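Local coordinates for stage II sporulation protein SA (Bacillus subtilis, PDB 3O6Q) that is the toxin of a type II toxin-antitoxin system, causing cell death during sporulation unless its cognate antitoxin SpoIISB neutralises it, at residues A[133-136]-A[137-141]. Residues are numbered along the deposited sequence; the frame is centred on the assembly and turned at random.
Sequences FDYL and LFTSL
L136 and S140 sit one turn apart on helix 132-148, in the part of the toxin predicted to be cytoplasmic, where alpha-helical i to i+4 bonds join 133-136 to 137-141. The backbone N of S140 bonds to L136 O at 2.9 Å, and the hydroxyl OG reaches the same oxygen at 2.7 Å from the opposite face of its carbonyl plane. Serine suits this turn because its short side chain folds back on the helix: with OG beside its own backbone N (chi1 -69°), the buried hydroxyl finds an acceptor. L136 itself presents an aliphatic surface to K27 of the second subunit. L137, a branched apolar residue, packs on L26 and Y29 of helix 7-35; its N bonds to F133 O at 2.9 Å, and its CG lies 3.6 Å from that oxygen. T139 carries hydroxyl and methyl on one beta carbon: OG1 lies 2.8 Å from Y135 O and is hydrogen-bonded to Q30 of the second subunit, while CG2 stands 3.8 Å from CE1 of the Y135 ring. On another side of the helix, the flat apolar ring of F138 packs against L56, Y59 and A60 of helix 45-61, with D134 O in the ring plane, 3.3 Å from CD2.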
ATOM      1  N   PHE A 133      -8.829  -3.378  -3.063  1.00 33.89           N
ATOM      2  CA  PHE A 133      -7.556  -2.700  -3.086  1.00 33.26           C
ATOM      3  C   PHE A 133      -7.680  -1.403  -2.323  1.00 33.64           C
ATOM      4  O   PHE A 133      -6.788  -0.999  -1.545  1.00 33.59           O
ATOM      5  CB  PHE A 133      -7.125  -2.382  -4.518  1.00 37.54           C
ATOM      6  CG  PHE A 133      -6.492  -3.546  -5.270  1.00 39.66           C
ATOM      7  CD1 PHE A 133      -7.288  -4.470  -5.970  1.00 46.04           C
ATOM      8  CD2 PHE A 133      -5.105  -3.685  -5.321  1.00 41.27           C
ATOM      9  CE1 PHE A 133      -6.708  -5.548  -6.713  1.00 46.43           C
ATOM     10  CE2 PHE A 133      -4.494  -4.749  -6.033  1.00 44.31           C
ATOM     11  CZ  PHE A 133      -5.303  -5.688  -6.744  1.00 46.85           C
ATOM     12  N   ASP A 134      -8.793  -0.732  -2.528  1.00 32.97           N
ATOM     13  CA  ASP A 134      -9.020   0.521  -1.837  1.00 33.76           C
ATOM     14  C   ASP A 134      -9.313   0.320  -0.365  1.00 33.84           C
ATOM     15  O   ASP A 134      -8.842   1.054   0.469  1.00 35.80           O
ATOM     16  CB  ASP A 134     -10.117   1.271  -2.552  1.00 35.51           C
ATOM     17  CG  ASP A 134      -9.787   1.427  -4.013  1.00 35.37           C
ATOM     18  OD1 ASP A 134      -8.796   2.108  -4.290  1.00 33.63           O
ATOM     19  OD2 ASP A 134     -10.451   0.814  -4.879  1.00 37.31           O
ATOM     20  N   TYR A 135     -10.039  -0.730  -0.047  1.00 34.55           N
ATOM     21  CA  TYR A 135     -10.153  -1.159   1.325  1.00 34.55           C
ATOM     22  C   TYR A 135      -8.762  -1.252   1.947  1.00 32.98           C
ATOM     23  O   TYR A 135      -8.508  -0.731   3.034  1.00 33.11           O
ATOM     24  CB  TYR A 135     -10.855  -2.517   1.384  1.00 35.03           C
ATOM     25  CG  TYR A 135     -10.672  -3.237   2.675  1.00 35.78           C
ATOM     26  CD1 TYR A 135     -11.438  -2.910   3.769  1.00 36.94           C
ATOM     27  CD2 TYR A 135      -9.734  -4.237   2.808  1.00 35.66           C
ATOM     28  CE1 TYR A 135     -11.293  -3.564   4.958  1.00 38.50           C
ATOM     29  CE2 TYR A 135      -9.584  -4.904   4.006  1.00 37.20           C
ATOM     30  CZ  TYR A 135     -10.369  -4.560   5.088  1.00 38.32           C
ATOM     31  OH  TYR A 135     -10.249  -5.208   6.322  1.00 38.86           O
ATOM     32  N   LEU A 136      -7.851  -1.909   1.243  1.00 32.86           N
ATOM     33  CA  LEU A 136      -6.512  -2.153   1.793  1.00 31.43           C
ATOM     34  C   LEU A 136      -5.754  -0.855   1.975  1.00 32.24           C
ATOM     35  O   LEU A 136      -5.177  -0.634   3.014  1.00 33.63           O
ATOM     36  CB  LEU A 136      -5.757  -3.146   0.916  1.00 30.21           C
ATOM     37  CG  LEU A 136      -6.341  -4.585   1.011  1.00 31.29           C
ATOM     38  CD1 LEU A 136      -5.700  -5.618   0.035  1.00 30.15           C
ATOM     39  CD2 LEU A 136      -6.259  -5.086   2.487  1.00 29.94           C
ATOM     40  N   LEU A 137      -5.787   0.021   0.976  1.00 32.77           N
ATOM     41  CA  LEU A 137      -5.059   1.276   1.064  1.00 31.96           C
ATOM     42  C   LEU A 137      -5.680   2.147   2.128  1.00 33.13           C
ATOM     43  O   LEU A 137      -4.985   2.735   2.957  1.00 33.59           O
ATOM     44  CB  LEU A 137      -5.071   2.019  -0.266  1.00 34.47           C
ATOM     45  CG  LEU A 137      -4.159   1.439  -1.341  1.00 36.55           C
ATOM     46  CD1 LEU A 137      -4.474   2.109  -2.662  1.00 38.56           C
ATOM     47  CD2 LEU A 137      -2.680   1.584  -0.928  1.00 35.15           C
ATOM     48  N   PHE A 138      -6.991   2.277   2.109  1.00 31.48           N
ATOM     49  CA  PHE A 138      -7.573   3.208   3.034  1.00 31.77           C
ATOM     50  C   PHE A 138      -7.553   2.721   4.460  1.00 33.43           C
ATOM     51  O   PHE A 138      -7.407   3.533   5.358  1.00 33.24           O
ATOM     52  CB  PHE A 138      -8.933   3.690   2.543  1.00 34.34           C
ATOM     53  CG  PHE A 138      -8.795   4.728   1.437  1.00 33.73           C
ATOM     54  CD1 PHE A 138      -8.698   6.070   1.754  1.00 35.27           C
ATOM     55  CD2 PHE A 138      -8.620   4.354   0.137  1.00 32.06           C
ATOM     56  CE1 PHE A 138      -8.490   7.015   0.766  1.00 36.31           C
ATOM     57  CE2 PHE A 138      -8.402   5.300  -0.851  1.00 34.70           C
ATOM     58  CZ  PHE A 138      -8.330   6.619  -0.543  1.00 35.00           C
ATOM     59  N   THR A 139      -7.619   1.392   4.692  1.00 34.36           N
ATOM     60  CA  THR A 139      -7.452   0.900   6.051  1.00 33.58           C
ATOM     61  C   THR A 139      -5.993   0.976   6.506  1.00 31.81           C
ATOM     62  O   THR A 139      -5.732   1.272   7.644  1.00 30.47           O
ATOM     63  CB  THR A 139      -8.065  -0.487   6.284  1.00 34.82           C
ATOM     64  OG1 THR A 139      -7.413  -1.503   5.477  1.00 36.74           O
ATOM     65  CG2 THR A 139      -9.522  -0.405   6.000  1.00 34.02           C
ATOM     66  N   SER A 140      -5.054   0.715   5.619  1.00 32.23           N
ATOM     67  CA  SER A 140      -3.639   0.982   5.898  1.00 35.09           C
ATOM     68  C   SER A 140      -3.402   2.345   6.469  1.00 34.55           C
ATOM     69  O   SER A 140      -2.629   2.510   7.404  1.00 38.08           O
ATOM     70  CB  SER A 140      -2.822   0.881   4.615  1.00 38.43           C
ATOM     71  OG  SER A 140      -2.794  -0.489   4.206  1.00 45.12           O
ATOM     72  N   LEU A 141      -4.078   3.336   5.926  1.00 33.34           N
ATOM     73  CA  LEU A 141      -3.875   4.708   6.377  1.00 35.00           C
ATOM     74  C   LEU A 141      -4.384   4.942   7.803  1.00 35.82           C
ATOM     75  O   LEU A 141      -3.783   5.659   8.592  1.00 38.25           O
ATOM     76  CB  LEU A 141      -4.595   5.679   5.425  1.00 35.22           C
ATOM     77  CG  LEU A 141      -3.980   6.087   4.105  1.00 34.15           C
ATOM     78  CD1 LEU A 141      -5.097   6.800   3.327  1.00 34.47           C
ATOM     79  CD2 LEU A 141      -2.770   7.021   4.352  1.00 36.75           C
TER